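Local coordinates for protein carbon monoxide dehydrogenase (Thermococcus sp. AM4, PDB 6T7J) that probably catalyses the reversible oxidation of carbon monoxide to carbon dioxide, passing the electrons through iron-sulfur clusters to ferredoxin, at residues A[49-54]-A[65-70]; A[87-92]-A[580-585]; A[431-436]-A[440-445]; A[472-477]-A[616-621]. All coordinates share one frame; numbering follows the deposited sequence.

In the fold
From the N terminus, interaction 1 (49-54 with 65-70) comes first and closes a short loop of cluster-binding chain. Interaction 2 opens soon after, in helix 81-115, and closes only at 580-585, enclosing most of the protein. The two touch, Leu-51 O meeting Gly-584 N, and both also reach the second subunit. Interaction 3 (431-436 with 440-445) is a tight helix-to-strand turn nested inside interaction 2. Interaction 4 starts within that great loop at 472-477 but ends beyond it at 616-621, so it crosses interaction 2. Interactions 3 and 4 share one parallel sheet, in which strands 444-448 and 474-478 are neighbours.

Interaction 1: A[49-54]-A[65-70]; sequences GQLGVC and IDPFGS. With FES (Fe2/s2 (inorganic) cluster), chain E.
Peptide units, not aromatic rings, are the flat groups where Val-53 meets Ile-65: the backbone N-H of Ile-65 donates to the valine carbonyl, with Ile-65 N 3.0 Å from Val-53 O and an N-H...O angle of 167°. The carbonyl of Ile-65 in turn lies against the valine side chain, its O 3.5 Å from Val-53 CG2. This pair closes the cysteine-rich loop at the dimer interface, consistent with the D-cluster site of the CO dehydrogenase family, and the cluster bound here is of the Fe2S2 type. Val-53 suits its place because its branched CB meets Ile-65 CB at 4.1 Å without needing a longer chain. In Ile-65, CG1 stands anti to the carbonyl carbon (chi1 -57°), and the end of the side chain leads away from Val-53; both residues pack on Ala-81 of helix 81-115. Farther along, Leu-51 CD1 touches the Pro-67 ring at CG (4.1 Å), the two side chains crossing at about a right angle in a smaller apolar contact nearer the surface. Between Leu-51 and Val-53, Gly-52 ends helix 47-50 in a Schellman motif, with a positive phi of 76° that suits a residue lacking CB. Gly-49 is small for a different reason: its CA lies 3.5 Å from S2 of the cluster, and a side chain would run into that sulfide. Just past Val-53 the strand turns its cysteine to the cluster; Cys-54 SG, anti to its own backbone N, ligates the iron FE1 at 2.3 Å.

Interaction 2: A[87-92]-A[580-585]; sequences RNLLRM and PPVMGS. With SF4 (iron/sulfur cluster), chain D.
Leu-89 and Val-582 meet by their methyl tips, the two side chains crossing obliquely with Leu-89 CD1 3.8 Å from Val-582 CG1. One turn farther along the helix, Met-92 lays its sulfur against the proline ring, Met-92 SD being 4.1 Å from Pro-581 CG. The methionine reaches there with CG anti to the carbonyl carbon (chi1 -64°) and a bend at its last torsion, a flexibility that lets it fit the rigid ring. Pro-581 is itself fixed at the centre of an inverse gamma turn, closed by Val-582 N to Pro-580 O at 2.7 Å. A type I turn then runs from Val-582 to Ser-585. Arg-87, on the same helix as Leu-89, takes no part in this apolar patch; its guanidinium reaches the Fe4S4 cluster obliquely, with NH2 3.3 Å from the cluster sulfide S3. Such a positive group probably helps to balance the cluster's negative charge. With an alanine at Arg-87, S3 would probably be left without this cationic neighbour. Asn-88 ND2 hydrogen-bonds to Cys-54 O of strand 54-55. Ser-585 is the N-cap of helix 586-595, its OG bonded to Val-588 N and to Asp-82 OD1 of helix 81-115. The loop after strand 574-576 is thereby laid along helix 81-115, whose Leu-90 and Arg-91 pack against helix 193-203.

Interaction 3: A[431-436]-A[440-445]; sequences EPLINA and GTIKGI
Leu-433, Ile-442 and Ile-445 form the apolar centre, with one methyl of Leu-433 near each isoleucine. Leu-433 CD2 is 4.1 Å from Ile-445 CD1, while Leu-433 CD1 lies 4.4 Å from Ile-442 CD1. The leucine can reach both because CG is anti to the backbone N (chi1 178°), which brings the fork nearer the strand. This is the helix-to-strand turn leading into strand 444-448 of a parallel, Rossmann-like sheet, so helix 431-439 packs on the strand that follows it. Leu-535 of helix 525-538 and Leu-475 of the neighbouring strand also line this apolar patch. Nearer the turn, Ala-436 CB meets Ile-442 CG1 at 4.2 Å; the small side chain suits a place where helix and returning chain run close together, and Ile-507 of helix 502-511 packs on both Ala-436 and Ile-442. The polar edge begins at the carbonyl of Ala-436. Ile-442 N donates to Ala-436 O at 3.0 Å in a nearly straight bond (171°), though the donor sits well above the carbonyl plane. Gly-440 N adds a weak bond to the same oxygen at 3.3 Å, so one helix-end carbonyl gathers the backbone of the turn. Gly-440 is needed because its phi is strongly positive (101°): a CB would jam against the preceding carbonyl O and would also be crowded by the ammonium of Lys-443. That lysine folds back over the turn, its long chain suited to bridging the backbone, and bonds NZ to Gly-440 O at 2.9 Å and to the O of Leu-632, the last residue.

Interaction 4: A[472-477]-A[616-621]; sequences RDVLVV and TIYNVI
Arg-472 lies along one face of the Tyr-618 ring, beginning with CB, which is 3.9 Å from Tyr-618 CE1. The chain bends at its second and third torsions and brings CD over the middle of the ring, a CH-pi contact with CD 4.0 Å from the Tyr-618 centroid and only 11° off the normal. Beyond CD the guanidinium turns steeply to the ring, the two planes 73° apart. Its CZ stands 6.0 Å from the Tyr-618 centroid, at most a weak cation-pi attraction, and NH1 has a long, weak ion pair with Glu-468. An arginine suits this place because its methylene run covers the ring while its charged end rises off the face. At the ring edge, Val-474 CG2 meets Tyr-618 CD1 at 3.9 Å; the valine's other branch, CG1, touches Ile-621 CD1 at 3.9 Å. Were Tyr-618 an alanine, the Arg-472 methylenes would probably lose the surface they lie on, and a gap would open beside Val-474. Helix 610-627 thus packs over the end of helix 460-471 and the start of strand 474-478, with Val-446 of the neighbouring strand 444-448 touching both Val-474 and Ile-621.

Interaction 1: A[49-54]-A[65-70]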
loop_
_atom_site.group_PDB
_atom_site.type_symbol
_atom_site.label_atom_id
_atom_site.label_comp_id
_atom_site.label_asym_id
_atom_site.label_seq_id
_atom_site.Cartn_x
_atom_site.Cartn_y
_atom_site.Cartn_z
ATOM N N GLY A 49 15.394 -12.450 -3.471
ATOM C CA GLY A 49 14.806 -11.377 -2.690
ATOM C C GLY A 49 15.789 -10.271 -2.372
ATOM O O GLY A 49 15.412 -9.096 -2.328
ATOM N N GLN A 50 17.060 -10.624 -2.155
ATOM C CA GLN A 50 18.074 -9.623 -1.845
ATOM C C GLN A 50 18.317 -8.686 -3.019
ATOM O O GLN A 50 18.625 -7.506 -2.816
ATOM C CB GLN A 50 19.381 -10.305 -1.442
ATOM C CG GLN A 50 19.461 -10.694 0.022
ATOM C CD GLN A 50 20.884 -10.954 0.473
ATOM O OE1 GLN A 50 21.428 -12.036 0.256
ATOM N NE2 GLN A 50 21.497 -9.956 1.101
ATOM N N LEU A 51 18.193 -9.187 -4.244
ATOM C CA LEU A 51 18.374 -8.374 -5.438
ATOM C C LEU A 51 17.065 -7.791 -5.952
ATOM O O LEU A 51 17.074 -7.084 -6.965
ATOM C CB LEU A 51 19.049 -9.201 -6.539
ATOM C CG LEU A 51 20.362 -9.869 -6.119
ATOM C CD1 LEU A 51 20.771 -10.943 -7.111
ATOM C CD2 LEU A 51 21.464 -8.834 -5.953
ATOM N N GLY A 52 15.949 -8.065 -5.277
ATOM C CA GLY A 52 14.661 -7.524 -5.657
ATOM C C GLY A 52 14.016 -8.168 -6.861
ATOM O O GLY A 52 13.029 -7.630 -7.374
ATOM N N VAL A 53 14.531 -9.307 -7.323
ATOM C CA VAL A 53 14.045 -9.930 -8.549
ATOM C C VAL A 53 13.136 -11.108 -8.224
ATOM O O VAL A 53 13.213 -12.160 -8.870
ATOM C CB VAL A 53 15.219 -10.376 -9.439
ATOM C CG1 VAL A 53 15.791 -9.186 -10.191
ATOM C CG2 VAL A 53 16.289 -11.052 -8.599
ATOM N N CYS A 54 12.273 -10.946 -7.226
ATOM C CA CYS A 54 11.272 -11.955 -6.905
ATOM C C CYS A 54 9.980 -11.253 -6.522
ATOM O O CYS A 54 9.978 -10.388 -5.642
ATOM C CB CYS A 54 11.736 -12.874 -5.771
ATOM S SG CYS A 54 10.391 -13.782 -4.976
ATOM N N ILE A 65 13.304 -14.005 -11.175
ATOM C CA ILE A 65 14.034 -13.666 -12.389
ATOM C C ILE A 65 15.504 -13.949 -12.133
ATOM O O ILE A 65 16.089 -13.420 -11.180
ATOM C CB ILE A 65 13.815 -12.205 -12.810
ATOM C CG1 ILE A 65 12.325 -11.925 -12.997
ATOM C CG2 ILE A 65 14.574 -11.913 -14.095
ATOM C CD1 ILE A 65 11.591 -12.990 -13.784
ATOM N N ASP A 66 16.100 -14.791 -12.975
ATOM C CA ASP A 66 17.502 -15.148 -12.819
ATOM C C ASP A 66 18.375 -14.098 -13.493
ATOM O O ASP A 66 18.417 -14.050 -14.735
ATOM C CB ASP A 66 17.773 -16.528 -13.395
ATOM C CG ASP A 66 19.232 -16.921 -13.296
ATOM O OD1 ASP A 66 19.696 -17.242 -12.181
ATOM O OD2 ASP A 66 19.916 -16.901 -14.338
ATOM N N PRO A 67 19.080 -13.249 -12.742
ATOM C CA PRO A 67 19.953 -12.251 -13.375
ATOM C C PRO A 67 21.197 -12.858 -13.997
ATOM O O PRO A 67 21.815 -12.220 -14.859
ATOM C CB PRO A 67 20.304 -11.309 -12.219
ATOM C CG PRO A 67 20.242 -12.183 -11.008
ATOM C CD PRO A 67 19.190 -13.231 -11.271
ATOM N N PHE A 68 21.588 -14.063 -13.572
ATOM C CA PHE A 68 22.633 -14.810 -14.264
ATOM C C PHE A 68 22.274 -15.028 -15.729
ATOM O O PHE A 68 23.153 -14.993 -16.599
ATOM C CB PHE A 68 22.846 -16.152 -13.552
ATOM C CG PHE A 68 24.195 -16.791 -13.790
ATOM C CD1 PHE A 68 24.665 -17.028 -15.072
ATOM C CD2 PHE A 68 24.975 -17.193 -12.717
ATOM C CE1 PHE A 68 25.895 -17.624 -15.280
ATOM C CE2 PHE A 68 26.204 -17.793 -12.918
ATOM C CZ PHE A 68 26.665 -18.009 -14.201
ATOM N N GLY A 69 20.989 -15.218 -16.025
ATOM C CA GLY A 69 20.564 -15.712 -17.314
ATOM C C GLY A 69 20.434 -17.216 -17.376
ATOM O O GLY A 69 20.070 -17.748 -18.433
ATOM N N SER A 70 20.726 -17.912 -16.273
ATOM C CA SER A 70 20.613 -19.367 -16.227
ATOM C C SER A 70 19.190 -19.817 -16.521
ATOM O O SER A 70 18.942 -20.570 -17.471
ATOM C CB SER A 70 21.054 -19.876 -14.852
ATOM O OG SER A 70 22.136 -19.121 -14.340
HETATM FE FE1 FES E . 10.934 -15.051 -3.135
HETATM FE FE2 FES E . 13.352 -15.756 -2.054
HETATM S S1 FES E . 12.240 -16.841 -3.750
HETATM S S2 FES E . 12.289 -13.725 -1.833
#

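Interaction 2: A[87-92]-A[580-585]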
loop_
_atom_site.group_PDB
_atom_site.type_symbol
_atom_site.label_atom_id
_atom_site.label_comp_id
_atom_site.label_asym_id
_atom_site.label_seq_id
_atom_site.Cartn_x
_atom_site.Cartn_y
_atom_site.Cartn_z
ATOM N N ARG A 87 8.686 -2.178 -9.019
ATOM C CA ARG A 87 7.430 -2.311 -8.286
ATOM C C ARG A 87 7.673 -2.579 -6.806
ATOM O O ARG A 87 7.011 -1.983 -5.942
ATOM C CB ARG A 87 6.578 -3.427 -8.895
ATOM C CG ARG A 87 5.939 -3.075 -10.231
ATOM C CD ARG A 87 4.842 -4.063 -10.608
ATOM N NE ARG A 87 5.330 -5.439 -10.704
ATOM C CZ ARG A 87 4.666 -6.425 -11.301
ATOM N NH1 ARG A 87 3.487 -6.189 -11.859
ATOM N NH2 ARG A 87 5.178 -7.649 -11.342
ATOM N N ASN A 88 8.607 -3.482 -6.489
ATOM C CA ASN A 88 8.892 -3.768 -5.086
ATOM C C ASN A 88 9.421 -2.529 -4.371
ATOM O O ASN A 88 9.016 -2.228 -3.236
ATOM C CB ASN A 88 9.879 -4.933 -4.984
ATOM C CG ASN A 88 9.321 -6.228 -5.561
ATOM O OD1 ASN A 88 8.107 -6.399 -5.681
ATOM N ND2 ASN A 88 10.209 -7.148 -5.917
ATOM N N LEU A 89 10.307 -1.774 -5.030
ATOM C CA LEU A 89 10.790 -0.532 -4.431
ATOM C C LEU A 89 9.658 0.477 -4.254
ATOM O O LEU A 89 9.614 1.210 -3.255
ATOM C CB LEU A 89 11.912 0.063 -5.281
ATOM C CG LEU A 89 12.800 1.070 -4.548
ATOM C CD1 LEU A 89 13.774 0.349 -3.624
ATOM C CD2 LEU A 89 13.543 1.960 -5.531
ATOM N N LEU A 90 8.737 0.532 -5.220
ATOM C CA LEU A 90 7.591 1.425 -5.102
ATOM C C LEU A 90 6.749 1.075 -3.884
ATOM O O LEU A 90 6.254 1.966 -3.184
ATOM C CB LEU A 90 6.744 1.365 -6.373
ATOM C CG LEU A 90 5.604 2.380 -6.420
ATOM C CD1 LEU A 90 6.171 3.740 -6.131
ATOM C CD2 LEU A 90 4.893 2.379 -7.763
ATOM N N ARG A 91 6.578 -0.219 -3.611
ATOM C CA ARG A 91 5.802 -0.603 -2.434
ATOM C C ARG A 91 6.548 -0.276 -1.145
ATOM O O ARG A 91 5.918 0.064 -0.135
ATOM C CB ARG A 91 5.434 -2.084 -2.498
ATOM C CG ARG A 91 4.391 -2.387 -3.563
ATOM C CD ARG A 91 3.582 -3.630 -3.250
ATOM N NE ARG A 91 2.501 -3.808 -4.216
ATOM C CZ ARG A 91 1.784 -4.919 -4.344
ATOM N NH1 ARG A 91 2.027 -5.962 -3.562
ATOM N NH2 ARG A 91 0.821 -4.986 -5.257
ATOM N N MET A 92 7.881 -0.348 -1.162
ATOM C CA MET A 92 8.646 0.119 -0.003
ATOM C C MET A 92 8.401 1.605 0.251
ATOM O O MET A 92 8.168 2.031 1.394
ATOM C CB MET A 92 10.137 -0.151 -0.211
ATOM C CG MET A 92 10.502 -1.621 -0.314
ATOM S SD MET A 92 12.285 -1.889 -0.268
ATOM C CE MET A 92 12.526 -2.247 1.473
ATOM N N PRO A 580 20.204 -1.206 -1.373
ATOM C CA PRO A 580 18.784 -1.466 -1.602
ATOM C C PRO A 580 18.598 -2.667 -2.489
ATOM O O PRO A 580 19.476 -3.005 -3.313
ATOM C CB PRO A 580 18.298 -0.174 -2.289
ATOM C CG PRO A 580 19.521 0.416 -2.896
ATOM C CD PRO A 580 20.644 0.067 -1.963
ATOM N N PRO A 581 17.469 -3.375 -2.382
ATOM C CA PRO A 581 17.251 -4.593 -3.185
ATOM C C PRO A 581 16.899 -4.271 -4.635
ATOM O O PRO A 581 15.793 -4.523 -5.122
ATOM C CB PRO A 581 16.103 -5.277 -2.436
ATOM C CG PRO A 581 15.312 -4.138 -1.874
ATOM C CD PRO A 581 16.310 -3.065 -1.518
ATOM N N VAL A 582 17.861 -3.698 -5.359
ATOM C CA VAL A 582 17.604 -3.243 -6.723
ATOM C C VAL A 582 18.664 -3.751 -7.690
ATOM O O VAL A 582 18.521 -3.605 -8.909
ATOM C CB VAL A 582 17.522 -1.707 -6.791
ATOM C CG1 VAL A 582 16.378 -1.187 -5.930
ATOM C CG2 VAL A 582 18.850 -1.086 -6.382
ATOM N N MET A 583 19.734 -4.352 -7.165
ATOM C CA MET A 583 20.862 -4.716 -8.019
ATOM C C MET A 583 20.537 -5.841 -8.995
ATOM O O MET A 583 21.370 -6.145 -9.856
ATOM C CB MET A 583 22.069 -5.097 -7.161
ATOM C CG MET A 583 22.705 -3.910 -6.449
ATOM S SD MET A 583 22.858 -2.449 -7.504
ATOM C CE MET A 583 23.046 -1.163 -6.270
ATOM N N GLY A 584 19.360 -6.456 -8.895
ATOM C CA GLY A 584 18.952 -7.430 -9.891
ATOM C C GLY A 584 18.577 -6.834 -11.232
ATOM O O GLY A 584 18.326 -7.591 -12.176
ATOM N N SER A 585 18.537 -5.507 -11.339
ATOM C CA SER A 585 18.154 -4.816 -12.565
ATOM C C SER A 585 19.171 -3.723 -12.848
ATOM O O SER A 585 19.405 -2.854 -11.999
ATOM C CB SER A 585 16.746 -4.223 -12.446
ATOM O OG SER A 585 16.594 -3.086 -13.277
HETATM FE FE1 SF4 D . 3.712 -11.210 -12.647
HETATM FE FE2 SF4 D . 4.681 -10.882 -10.114
HETATM FE FE3 SF4 D . 4.740 -13.419 -11.275
HETATM FE FE4 SF4 D . 2.425 -12.103 -10.527
HETATM S S1 SF4 D . 4.088 -12.877 -9.136
HETATM S S2 SF4 D . 2.792 -13.306 -12.479
HETATM S S3 SF4 D . 2.795 -9.899 -10.998
HETATM S S4 SF4 D . 5.886 -11.550 -11.960
#

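Interaction 3: A[431-436]-A[440-445]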
loop_
_atom_site.group_PDB
_atom_site.type_symbol
_atom_site.label_atom_id
_atom_site.label_comp_id
_atom_site.label_asym_id
_atom_site.label_seq_id
_atom_site.Cartn_x
_atom_site.Cartn_y
_atom_site.Cartn_z
ATOM N N GLU A 431 23.133 34.801 7.753
ATOM C CA GLU A 431 24.315 35.352 7.097
ATOM C C GLU A 431 25.643 34.785 7.594
ATOM O O GLU A 431 26.518 34.535 6.748
ATOM C CB GLU A 431 24.305 36.882 7.222
ATOM C CG GLU A 431 25.324 37.577 6.334
ATOM C CD GLU A 431 25.340 39.081 6.529
ATOM O OE1 GLU A 431 24.366 39.743 6.111
ATOM O OE2 GLU A 431 26.325 39.598 7.100
ATOM N N PRO A 432 25.882 34.584 8.899
ATOM C CA PRO A 432 27.207 34.076 9.307
ATOM C C PRO A 432 27.547 32.703 8.745
ATOM O O PRO A 432 28.675 32.499 8.276
ATOM C CB PRO A 432 27.126 34.061 10.842
ATOM C CG PRO A 432 25.685 34.235 11.176
ATOM C CD PRO A 432 25.091 35.017 10.063
ATOM N N LEU A 433 26.611 31.750 8.771
ATOM C CA LEU A 433 26.905 30.435 8.206
ATOM C C LEU A 433 27.050 30.493 6.689
ATOM O O LEU A 433 27.860 29.756 6.116
ATOM C CB LEU A 433 25.823 29.428 8.592
ATOM C CG LEU A 433 26.017 28.027 8.004
ATOM C CD1 LEU A 433 25.980 26.959 9.086
ATOM C CD2 LEU A 433 24.975 27.750 6.934
ATOM N N ILE A 434 26.280 31.355 6.024
ATOM C CA ILE A 434 26.443 31.530 4.584
ATOM C C ILE A 434 27.832 32.071 4.268
ATOM O O ILE A 434 28.487 31.632 3.313
ATOM C CB ILE A 434 25.332 32.443 4.035
ATOM C CG1 ILE A 434 24.008 31.683 3.982
ATOM C CG2 ILE A 434 25.709 32.984 2.664
ATOM C CD1 ILE A 434 22.986 32.307 3.071
ATOM N N ASN A 435 28.312 33.020 5.075
ATOM C CA ASN A 435 29.667 33.531 4.896
ATOM C C ASN A 435 30.699 32.443 5.151
ATOM O O ASN A 435 31.713 32.364 4.450
ATOM C CB ASN A 435 29.909 34.723 5.821
ATOM C CG ASN A 435 28.979 35.886 5.535
ATOM O OD1 ASN A 435 28.481 36.537 6.456
ATOM N ND2 ASN A 435 28.739 36.154 4.255
ATOM N N ALA A 436 30.463 31.600 6.159
ATOM C CA ALA A 436 31.385 30.502 6.435
ATOM C C ALA A 436 31.420 29.498 5.291
ATOM O O ALA A 436 32.471 28.907 5.012
ATOM C CB ALA A 436 30.998 29.805 7.737
ATOM N N GLY A 440 34.852 28.988 2.684
ATOM C CA GLY A 440 35.502 27.708 2.844
ATOM C C GLY A 440 35.729 27.315 4.283
ATOM O O GLY A 440 36.252 26.223 4.536
ATOM N N THR A 441 35.361 28.180 5.234
ATOM C CA THR A 441 35.451 27.815 6.645
ATOM C C THR A 441 34.630 26.567 6.935
ATOM O O THR A 441 35.037 25.715 7.736
ATOM C CB THR A 441 34.989 28.984 7.518
ATOM O OG1 THR A 441 35.377 30.222 6.905
ATOM C CG2 THR A 441 35.618 28.896 8.898
ATOM N N ILE A 442 33.478 26.433 6.287
ATOM C CA ILE A 442 32.693 25.207 6.297
ATOM C C ILE A 442 32.543 24.754 4.850
ATOM O O ILE A 442 32.033 25.507 4.010
ATOM C CB ILE A 442 31.324 25.405 6.967
ATOM C CG1 ILE A 442 31.506 25.691 8.460
ATOM C CG2 ILE A 442 30.443 24.180 6.760
ATOM C CD1 ILE A 442 30.210 25.784 9.233
ATOM N N LYS A 443 33.010 23.539 4.555
ATOM C CA LYS A 443 32.949 23.039 3.185
ATOM C C LYS A 443 31.509 22.809 2.748
ATOM O O LYS A 443 31.131 23.150 1.620
ATOM C CB LYS A 443 33.760 21.750 3.056
ATOM C CG LYS A 443 35.109 21.930 2.380
ATOM C CD LYS A 443 35.905 23.049 3.032
ATOM C CE LYS A 443 37.160 23.364 2.241
ATOM N NZ LYS A 443 37.804 24.624 2.703
ATOM N N GLY A 444 30.698 22.236 3.625
ATOM C CA GLY A 444 29.306 22.000 3.311
ATOM C C GLY A 444 28.572 21.469 4.519
ATOM O O GLY A 444 29.099 21.454 5.632
ATOM N N ILE A 445 27.336 21.040 4.284
ATOM C CA ILE A 445 26.490 20.452 5.315
ATOM C C ILE A 445 26.029 19.089 4.827
ATOM O O ILE A 445 25.717 18.917 3.645
ATOM C CB ILE A 445 25.279 21.350 5.644
ATOM C CG1 ILE A 445 25.739 22.780 5.933
ATOM C CG2 ILE A 445 24.496 20.787 6.822
ATOM C CD1 ILE A 445 24.643 23.804 5.811
#

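Interaction 4: A[472-477]-A[616-621]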
loop_
_atom_site.group_PDB
_atom_site.type_symbol
_atom_site.label_atom_id
_atom_site.label_comp_id
_atom_site.label_asym_id
_atom_site.label_seq_id
_atom_site.Cartn_x
_atom_site.Cartn_y
_atom_site.Cartn_z
ATOM N N ARG A 472 37.003 16.960 7.938
ATOM C CA ARG A 472 37.237 17.688 6.699
ATOM C C ARG A 472 36.460 18.999 6.643
ATOM O O ARG A 472 36.213 19.520 5.549
ATOM C CB ARG A 472 36.887 16.814 5.491
ATOM C CG ARG A 472 37.528 15.439 5.517
ATOM C CD ARG A 472 38.052 15.033 4.145
ATOM N NE ARG A 472 37.705 13.655 3.799
ATOM C CZ ARG A 472 38.271 12.577 4.334
ATOM N NH1 ARG A 472 37.885 11.366 3.953
ATOM N NH2 ARG A 472 39.222 12.703 5.251
ATOM N N ASP A 473 36.060 19.530 7.802
ATOM C CA ASP A 473 35.341 20.802 7.901
ATOM C C ASP A 473 33.999 20.749 7.168
ATOM O O ASP A 473 33.678 21.608 6.344
ATOM C CB ASP A 473 36.201 21.962 7.388
ATOM C CG ASP A 473 37.041 22.591 8.482
ATOM O OD1 ASP A 473 36.679 22.447 9.668
ATOM O OD2 ASP A 473 38.065 23.228 8.153
ATOM N N VAL A 474 33.206 19.727 7.482
ATOM C CA VAL A 474 31.858 19.574 6.944
ATOM C C VAL A 474 30.890 19.513 8.118
ATOM O O VAL A 474 30.964 18.593 8.943
ATOM C CB VAL A 474 31.725 18.323 6.062
ATOM C CG1 VAL A 474 30.337 18.256 5.445
ATOM C CG2 VAL A 474 32.796 18.315 4.981
ATOM N N LEU A 475 29.988 20.492 8.193
ATOM C CA LEU A 475 28.991 20.525 9.254
ATOM C C LEU A 475 28.027 19.357 9.101
ATOM O O LEU A 475 27.362 19.212 8.063
ATOM C CB LEU A 475 28.242 21.855 9.234
ATOM C CG LEU A 475 27.081 22.021 10.216
ATOM C CD1 LEU A 475 27.545 21.829 11.655
ATOM C CD2 LEU A 475 26.430 23.383 10.037
ATOM N N VAL A 476 27.954 18.530 10.137
ATOM C CA VAL A 476 27.135 17.329 10.170
ATOM C C VAL A 476 25.873 17.635 10.958
ATOM O O VAL A 476 25.948 18.024 12.133
ATOM C CB VAL A 476 27.909 16.157 10.798
ATOM C CG1 VAL A 476 27.032 14.950 10.965
ATOM C CG2 VAL A 476 29.104 15.805 9.948
ATOM N N VAL A 477 24.709 17.483 10.333
ATOM C CA VAL A 477 23.442 17.479 11.047
ATOM C C VAL A 477 22.799 16.125 10.799
ATOM O O VAL A 477 23.210 15.381 9.907
ATOM C CB VAL A 477 22.500 18.622 10.614
ATOM C CG1 VAL A 477 23.241 19.947 10.597
ATOM C CG2 VAL A 477 21.891 18.323 9.256
ATOM N N THR A 616 33.530 10.155 -1.134
ATOM C CA THR A 616 32.646 10.484 -2.252
ATOM C C THR A 616 31.771 11.691 -1.933
ATOM O O THR A 616 31.593 12.578 -2.777
ATOM C CB THR A 616 31.773 9.285 -2.620
ATOM O OG1 THR A 616 32.596 8.131 -2.826
ATOM C CG2 THR A 616 30.989 9.574 -3.893
ATOM N N ILE A 617 31.207 11.736 -0.723
ATOM C CA ILE A 617 30.368 12.863 -0.324
ATOM C C ILE A 617 31.182 14.150 -0.316
ATOM O O ILE A 617 30.723 15.198 -0.791
ATOM C CB ILE A 617 29.726 12.580 1.048
ATOM C CG1 ILE A 617 28.551 11.609 0.899
ATOM C CG2 ILE A 617 29.291 13.872 1.725
ATOM C CD1 ILE A 617 28.266 10.794 2.142
ATOM N N TYR A 618 32.409 14.087 0.205
ATOM C CA TYR A 618 33.263 15.269 0.223
ATOM C C TYR A 618 33.613 15.722 -1.188
ATOM O O TYR A 618 33.665 16.926 -1.464
ATOM C CB TYR A 618 34.530 14.983 1.025
ATOM C CG TYR A 618 35.411 16.195 1.194
ATOM C CD1 TYR A 618 34.997 17.273 1.966
ATOM C CD2 TYR A 618 36.653 16.264 0.578
ATOM C CE1 TYR A 618 35.797 18.385 2.125
ATOM C CE2 TYR A 618 37.461 17.373 0.731
ATOM C CZ TYR A 618 37.028 18.430 1.503
ATOM O OH TYR A 618 37.829 19.537 1.658
ATOM N N ASN A 619 33.851 14.774 -2.098
ATOM C CA ASN A 619 34.162 15.148 -3.474
ATOM C C ASN A 619 32.958 15.779 -4.161
ATOM O O ASN A 619 33.106 16.733 -4.931
ATOM C CB ASN A 619 34.651 13.926 -4.252
ATOM C CG ASN A 619 36.111 13.616 -3.986
ATOM O OD1 ASN A 619 36.875 14.488 -3.570
ATOM N ND2 ASN A 619 36.505 12.370 -4.221
ATOM N N VAL A 620 31.757 15.266 -3.887
ATOM C CA VAL A 620 30.549 15.873 -4.443
ATOM C C VAL A 620 30.368 17.286 -3.896
ATOM O O VAL A 620 29.979 18.211 -4.626
ATOM C CB VAL A 620 29.325 14.980 -4.155
ATOM C CG1 VAL A 620 28.038 15.794 -4.156
ATOM C CG2 VAL A 620 29.244 13.850 -5.172
ATOM N N ILE A 621 30.664 17.480 -2.610
ATOM C CA ILE A 621 30.576 18.813 -2.019
ATOM C C ILE A 621 31.579 19.756 -2.675
ATOM O O ILE A 621 31.260 20.911 -2.979
ATOM C CB ILE A 621 30.780 18.739 -0.495
ATOM C CG1 ILE A 621 29.574 18.072 0.171
ATOM C CG2 ILE A 621 31.008 20.129 0.082
ATOM C CD1 ILE A 621 29.756 17.825 1.651
#